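PDB 3WQB: extracellular serine protease from Aeromonas sobria, which cleaves peptide bonds that follow a pair of basic residues, one of them lysine, and probably acts as a virulence factor against host plasma proteins. Local coordinates for residues 433-445 against 464-478. The protein carries 1 engineered substitution. Residues are numbered along the deposited sequence; the frame is centred on the assembly and turned at random.
Sequences PPLVQLPWQKINV and TRIATPLTVEAVQVM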
loop_
_atom_site.group_PDB
_atom_site.type_symbol
_atom_site.label_atom_id
_atom_site.label_comp_id
_atom_site.label_asym_id
_atom_site.label_seq_id
_atom_site.Cartn_x
_atom_site.Cartn_y
_atom_site.Cartn_z
ATOM N N PRO A 433 -24.687 6.957 -4.465
ATOM C CA PRO A 433 -25.577 6.104 -3.666
ATOM C C PRO A 433 -24.773 5.117 -2.806
ATOM O O PRO A 433 -23.552 5.026 -2.969
ATOM C CB PRO A 433 -26.406 5.356 -4.718
ATOM C CG PRO A 433 -25.977 5.851 -6.053
ATOM C CD PRO A 433 -24.737 6.648 -5.902
ATOM N N PRO A 434 -25.429 4.386 -1.887
ATOM C CA PRO A 434 -24.685 3.513 -0.978
ATOM C C PRO A 434 -23.885 2.424 -1.696
ATOM O O PRO A 434 -24.262 1.966 -2.777
ATOM C CB PRO A 434 -25.786 2.903 -0.100
ATOM C CG PRO A 434 -26.852 3.934 -0.108
ATOM C CD PRO A 434 -26.859 4.431 -1.519
ATOM N N LEU A 435 -22.771 2.038 -1.091
ATOM C CA LEU A 435 -21.962 0.946 -1.613
ATOM C C LEU A 435 -22.744 -0.366 -1.564
ATOM O O LEU A 435 -23.367 -0.693 -0.545
ATOM C CB LEU A 435 -20.685 0.793 -0.780
ATOM C CG LEU A 435 -19.708 -0.300 -1.262
ATOM C CD1 LEU A 435 -19.058 0.046 -2.592
ATOM C CD2 LEU A 435 -18.644 -0.557 -0.210
ATOM N N VAL A 436 -22.707 -1.096 -2.675
ATOM C CA VAL A 436 -23.216 -2.452 -2.752
ATOM C C VAL A 436 -22.021 -3.370 -2.961
ATOM O O VAL A 436 -21.214 -3.179 -3.881
ATOM C CB VAL A 436 -24.199 -2.610 -3.934
ATOM C CG1 VAL A 436 -24.620 -4.066 -4.097
ATOM C CG2 VAL A 436 -25.424 -1.722 -3.731
ATOM N N GLN A 437 -21.897 -4.356 -2.083
ATOM C CA GLN A 437 -20.877 -5.387 -2.208
ATOM C C GLN A 437 -21.587 -6.675 -2.599
ATOM O O GLN A 437 -22.250 -7.318 -1.763
ATOM C CB GLN A 437 -20.139 -5.552 -0.881
ATOM C CG GLN A 437 -19.470 -4.277 -0.412
ATOM C CD GLN A 437 -18.846 -4.423 0.947
ATOM O OE1 GLN A 437 -17.895 -5.180 1.116
ATOM N NE2 GLN A 437 -19.374 -3.699 1.927
ATOM N N LEU A 438 -21.476 -7.044 -3.872
ATOM C CA LEU A 438 -22.169 -8.230 -4.347
ATOM C C LEU A 438 -21.582 -9.468 -3.684
ATOM O O LEU A 438 -20.395 -9.501 -3.367
ATOM C CB LEU A 438 -22.101 -8.354 -5.875
ATOM C CG LEU A 438 -22.845 -7.312 -6.708
ATOM C CD1 LEU A 438 -22.710 -7.627 -8.185
ATOM C CD2 LEU A 438 -24.322 -7.238 -6.328
ATOM N N PRO A 439 -22.416 -10.495 -3.457
ATOM C CA PRO A 439 -21.873 -11.731 -2.908
ATOM C C PRO A 439 -20.761 -12.285 -3.801
ATOM O O PRO A 439 -20.835 -12.173 -5.028
ATOM C CB PRO A 439 -23.080 -12.677 -2.914
ATOM C CG PRO A 439 -24.268 -11.779 -2.891
ATOM C CD PRO A 439 -23.873 -10.566 -3.671
ATOM N N TRP A 440 -19.734 -12.851 -3.177
ATOM C CA TRP A 440 -18.698 -13.575 -3.907
ATOM C C TRP A 440 -19.361 -14.655 -4.759
ATOM O O TRP A 440 -20.285 -15.347 -4.297
ATOM C CB TRP A 440 -17.723 -14.243 -2.939
ATOM C CG TRP A 440 -16.722 -13.340 -2.287
ATOM C CD1 TRP A 440 -16.784 -12.829 -1.026
ATOM C CD2 TRP A 440 -15.486 -12.872 -2.850
ATOM N NE1 TRP A 440 -15.679 -12.059 -0.770
ATOM C CE2 TRP A 440 -14.858 -12.076 -1.870
ATOM C CE3 TRP A 440 -14.859 -13.037 -4.092
ATOM C CZ2 TRP A 440 -13.631 -11.441 -2.092
ATOM C CZ3 TRP A 440 -13.632 -12.419 -4.309
ATOM C CH2 TRP A 440 -13.032 -11.630 -3.315
ATOM N N GLN A 441 -18.921 -14.756 -6.010
ATOM C CA GLN A 441 -19.320 -15.833 -6.898
ATOM C C GLN A 441 -18.104 -16.701 -7.139
ATOM O O GLN A 441 -17.101 -16.233 -7.695
ATOM C CB GLN A 441 -19.847 -15.298 -8.228
ATOM C CG GLN A 441 -21.190 -14.651 -8.105
ATOM C CD GLN A 441 -21.886 -14.405 -9.430
ATOM O OE1 GLN A 441 -21.454 -14.850 -10.512
ATOM N NE2 GLN A 441 -22.986 -13.691 -9.353
ATOM N N LYS A 442 -18.194 -17.958 -6.704
ATOM C CA LYS A 442 -17.089 -18.908 -6.828
ATOM C C LYS A 442 -17.291 -19.820 -8.028
ATOM O O LYS A 442 -18.385 -20.346 -8.254
ATOM C CB LYS A 442 -16.925 -19.736 -5.543
ATOM C CG LYS A 442 -15.692 -20.644 -5.549
ATOM C CD LYS A 442 -15.323 -21.124 -4.157
ATOM C CE LYS A 442 -13.999 -21.875 -4.179
ATOM N NZ LYS A 442 -13.453 -22.097 -2.808
ATOM N N ILE A 443 -16.217 -20.008 -8.784
ATOM C CA ILE A 443 -16.224 -20.871 -9.951
ATOM C C ILE A 443 -15.155 -21.936 -9.750
ATOM O O ILE A 443 -13.962 -21.644 -9.811
ATOM C CB ILE A 443 -15.947 -20.076 -11.262
ATOM C CG1 ILE A 443 -16.896 -18.875 -11.405
ATOM C CG2 ILE A 443 -16.047 -20.991 -12.478
ATOM C CD1 ILE A 443 -16.372 -17.583 -10.802
ATOM N N ASN A 444 -15.586 -23.169 -9.493
ATOM C CA ASN A 444 -14.672 -24.299 -9.446
ATOM C C ASN A 444 -14.443 -24.812 -10.862
ATOM O O ASN A 444 -15.396 -25.021 -11.614
ATOM C CB ASN A 444 -15.222 -25.422 -8.560
ATOM C CG ASN A 444 -15.336 -25.017 -7.101
ATOM O OD1 ASN A 444 -14.369 -24.559 -6.491
ATOM N ND2 ASN A 444 -16.514 -25.200 -6.532
ATOM N N VAL A 445 -13.178 -25.013 -11.217
ATOM C CA VAL A 445 -12.803 -25.355 -12.585
ATOM C C VAL A 445 -12.408 -26.825 -12.617
ATOM O O VAL A 445 -11.696 -27.301 -11.733
ATOM C CB VAL A 445 -11.661 -24.436 -13.092
ATOM C CG1 VAL A 445 -11.202 -24.834 -14.488
ATOM C CG2 VAL A 445 -12.120 -22.983 -13.094
ATOM N N THR A 464 -17.778 -16.188 -15.635
ATOM C CA THR A 464 -18.973 -16.166 -14.793
ATOM C C THR A 464 -19.845 -14.981 -15.181
ATOM O O THR A 464 -19.346 -13.952 -15.640
ATOM C CB THR A 464 -18.612 -16.129 -13.281
ATOM O OG1 THR A 464 -19.782 -16.367 -12.486
ATOM C CG2 THR A 464 -18.000 -14.791 -12.876
ATOM N N ARG A 465 -21.150 -15.120 -14.994
ATOM C CA ARG A 465 -22.075 -14.029 -15.257
ATOM C C ARG A 465 -22.472 -13.320 -13.972
ATOM O O ARG A 465 -22.827 -13.956 -12.979
ATOM C CB ARG A 465 -23.338 -14.534 -15.964
ATOM C CG ARG A 465 -24.279 -13.408 -16.356
ATOM C CD ARG A 465 -25.407 -13.876 -17.257
ATOM N NE ARG A 465 -26.269 -12.753 -17.636
ATOM C CZ ARG A 465 -27.355 -12.352 -16.979
ATOM N NH1 ARG A 465 -27.764 -12.977 -15.878
ATOM N NH2 ARG A 465 -28.037 -11.306 -17.429
ATOM N N ILE A 466 -22.408 -11.993 -14.007
ATOM C CA ILE A 466 -22.987 -11.168 -12.951
ATOM C C ILE A 466 -24.350 -10.682 -13.446
ATOM O O ILE A 466 -24.440 -10.000 -14.472
ATOM C CB ILE A 466 -22.053 -9.971 -12.594
ATOM C CG1 ILE A 466 -20.721 -10.461 -11.988
ATOM C CG2 ILE A 466 -22.773 -8.949 -11.701
ATOM C CD1 ILE A 466 -20.812 -11.074 -10.599
ATOM N N ALA A 467 -25.411 -11.042 -12.725
ATOM C CA ALA A 467 -26.773 -10.738 -13.174
ATOM C C ALA A 467 -27.232 -9.339 -12.794
ATOM O O ALA A 467 -28.029 -8.729 -13.513
ATOM C CB ALA A 467 -27.751 -11.770 -12.624
ATOM N N THR A 468 -26.719 -8.849 -11.666
ATOM C CA THR A 468 -27.194 -7.614 -11.043
ATOM C C THR A 468 -26.752 -6.409 -11.854
ATOM O O THR A 468 -25.561 -6.285 -12.186
ATOM C CB THR A 468 -26.671 -7.469 -9.583
ATOM O OG1 THR A 468 -26.942 -8.671 -8.855
ATOM C CG2 THR A 468 -27.340 -6.301 -8.861
ATOM N N PRO A 469 -27.703 -5.515 -12.179
ATOM C CA PRO A 469 -27.267 -4.243 -12.713
ATOM C C PRO A 469 -26.573 -3.491 -11.589
ATOM O O PRO A 469 -27.136 -3.311 -10.502
ATOM C CB PRO A 469 -28.578 -3.557 -13.131
ATOM C CG PRO A 469 -29.625 -4.172 -12.283
ATOM C CD PRO A 469 -29.172 -5.585 -12.027
ATOM N N LEU A 470 -25.321 -3.136 -11.831
ATOM C CA LEU A 470 -24.555 -2.333 -10.888
ATOM C C LEU A 470 -23.516 -1.545 -11.651
ATOM O O LEU A 470 -22.953 -2.047 -12.623
ATOM C CB LEU A 470 -23.857 -3.231 -9.860
ATOM C CG LEU A 470 -23.555 -2.614 -8.495
ATOM C CD1 LEU A 470 -24.854 -2.387 -7.722
ATOM C CD2 LEU A 470 -22.607 -3.491 -7.681
ATOM N N THR A 471 -23.255 -0.322 -11.202
ATOM C CA THR A 471 -22.133 0.461 -11.695
ATOM C C THR A 471 -20.931 0.072 -10.855
ATOM O O THR A 471 -20.967 0.147 -9.630
ATOM C CB THR A 471 -22.421 1.955 -11.579
ATOM O OG1 THR A 471 -23.554 2.261 -12.402
ATOM C CG2 THR A 471 -21.207 2.787 -12.015
ATOM N N VAL A 472 -19.870 -0.361 -11.529
ATOM C CA VAL A 472 -18.674 -0.863 -10.868
ATOM C C VAL A 472 -17.852 0.269 -10.263
ATOM O O VAL A 472 -17.690 1.338 -10.865
ATOM C CB VAL A 472 -17.774 -1.645 -11.859
ATOM C CG1 VAL A 472 -16.491 -2.111 -11.178
ATOM C CG2 VAL A 472 -18.511 -2.835 -12.457
ATOM N N GLU A 473 -17.341 0.032 -9.062
ATOM C CA GLU A 473 -16.253 0.849 -8.536
ATOM C C GLU A 473 -14.971 0.029 -8.596
ATOM O O GLU A 473 -14.011 0.418 -9.269
ATOM C CB GLU A 473 -16.564 1.353 -7.124
ATOM C CG GLU A 473 -17.703 2.376 -7.110
ATOM C CD GLU A 473 -18.366 2.545 -5.757
ATOM O OE1 GLU A 473 -17.662 2.612 -4.724
ATOM O OE2 GLU A 473 -19.608 2.633 -5.732
ATOM N N ALA A 474 -14.955 -1.122 -7.920
ATOM C CA ALA A 474 -13.784 -1.986 -7.950
ATOM C C ALA A 474 -14.236 -3.424 -8.056
ATOM O O ALA A 474 -15.393 -3.751 -7.750
ATOM C CB ALA A 474 -12.926 -1.782 -6.699
ATOM N N VAL A 475 -13.329 -4.273 -8.525
ATOM C CA VAL A 475 -13.552 -5.715 -8.495
ATOM C C VAL A 475 -12.430 -6.408 -7.739
ATOM O O VAL A 475 -11.247 -6.055 -7.889
ATOM C CB VAL A 475 -13.726 -6.354 -9.916
ATOM C CG1 VAL A 475 -14.952 -5.795 -10.615
ATOM C CG2 VAL A 475 -12.502 -6.156 -10.777
ATOM N N GLN A 476 -12.808 -7.392 -6.930
ATOM C CA GLN A 476 -11.863 -8.274 -6.275
ATOM C C GLN A 476 -11.990 -9.656 -6.870
ATOM O O GLN A 476 -13.094 -10.102 -7.219
ATOM C CB GLN A 476 -12.125 -8.354 -4.776
ATOM C CG GLN A 476 -11.887 -7.050 -4.034
ATOM C CD GLN A 476 -12.409 -7.101 -2.622
ATOM O OE1 GLN A 476 -13.543 -7.524 -2.393
ATOM N NE2 GLN A 476 -11.599 -6.652 -1.665
ATOM N N VAL A 477 -10.849 -10.320 -6.987
ATOM C CA VAL A 477 -10.776 -11.690 -7.471
ATOM C C VAL A 477 -9.915 -12.492 -6.502
ATOM O O VAL A 477 -8.880 -12.005 -6.029
ATOM C CB VAL A 477 -10.177 -11.734 -8.910
ATOM C CG1 VAL A 477 -9.734 -13.114 -9.319
ATOM C CG2 VAL A 477 -11.173 -11.209 -9.923
ATOM N N MET A 478 -10.345 -13.711 -6.187
ATOM C CA MET A 478 -9.466 -14.669 -5.517
ATOM C C MET A 478 -9.169 -15.777 -6.502
ATOM O O MET A 478 -10.054 -16.174 -7.259
ATOM C CB MET A 478 -10.109 -15.235 -4.255
ATOM C CG MET A 478 -10.210 -14.211 -3.141
ATOM S SD MET A 478 -10.853 -14.931 -1.628
ATOM C CE MET A 478 -12.524 -15.383 -2.097
#
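Strand 441-444 runs nearly antiparallel to strand 464-466, at 166° and 8.7 Å between axes, too far for backbone pairing, so Ile443 and Thr464 meet through side chains. The CD1 of Ile443 lies 3.6 Å from CB of Thr464, a beta-branched residue at home in a strand. Leu438 is buried at the middle of the contact, and its branches divide the work: CD1 packs on CG2 of Ile466 at 3.8 Å, while CD2 lies against Thr468, the two side chains passing in opposite directions. The side chains of Leu438 and Leu470 reach toward each other tip to tip, bringing CG of Leu438 against CD2 of Leu470, whose CD1 reaches CB of Val436 at 3.9 Å. Trp440 instead reaches across strand 583-595 to Met478, within one sheet. With CG beside its own backbone N (chi1 -76°), the indole extends to Met478, whose bend at chi3 brings CE over one face in a CH-pi contact, 3.7 Å from the centroid of the six-membered ring and 5° off its normal. SD stands farther off above that face, a Met-aromatic contact that suits a flexible thioether and a broad ring. CB of Gln476 lies 3.7 Å from CH2 of Trp440, oblique to the ring, while Gln476 NE2 donates a hydrogen bond to Ser251 O. Leu435 CD1 touches OE1 of Glu473, whose carboxylate is held by Arg359 (salt bridge) and His595 (hydrogen bond). The Ile443–Thr464 and Leu438–Ile466 contacts link this sheet to that of 460-466, in the beta-sandwich P-domain characteristic of furin-like proteases.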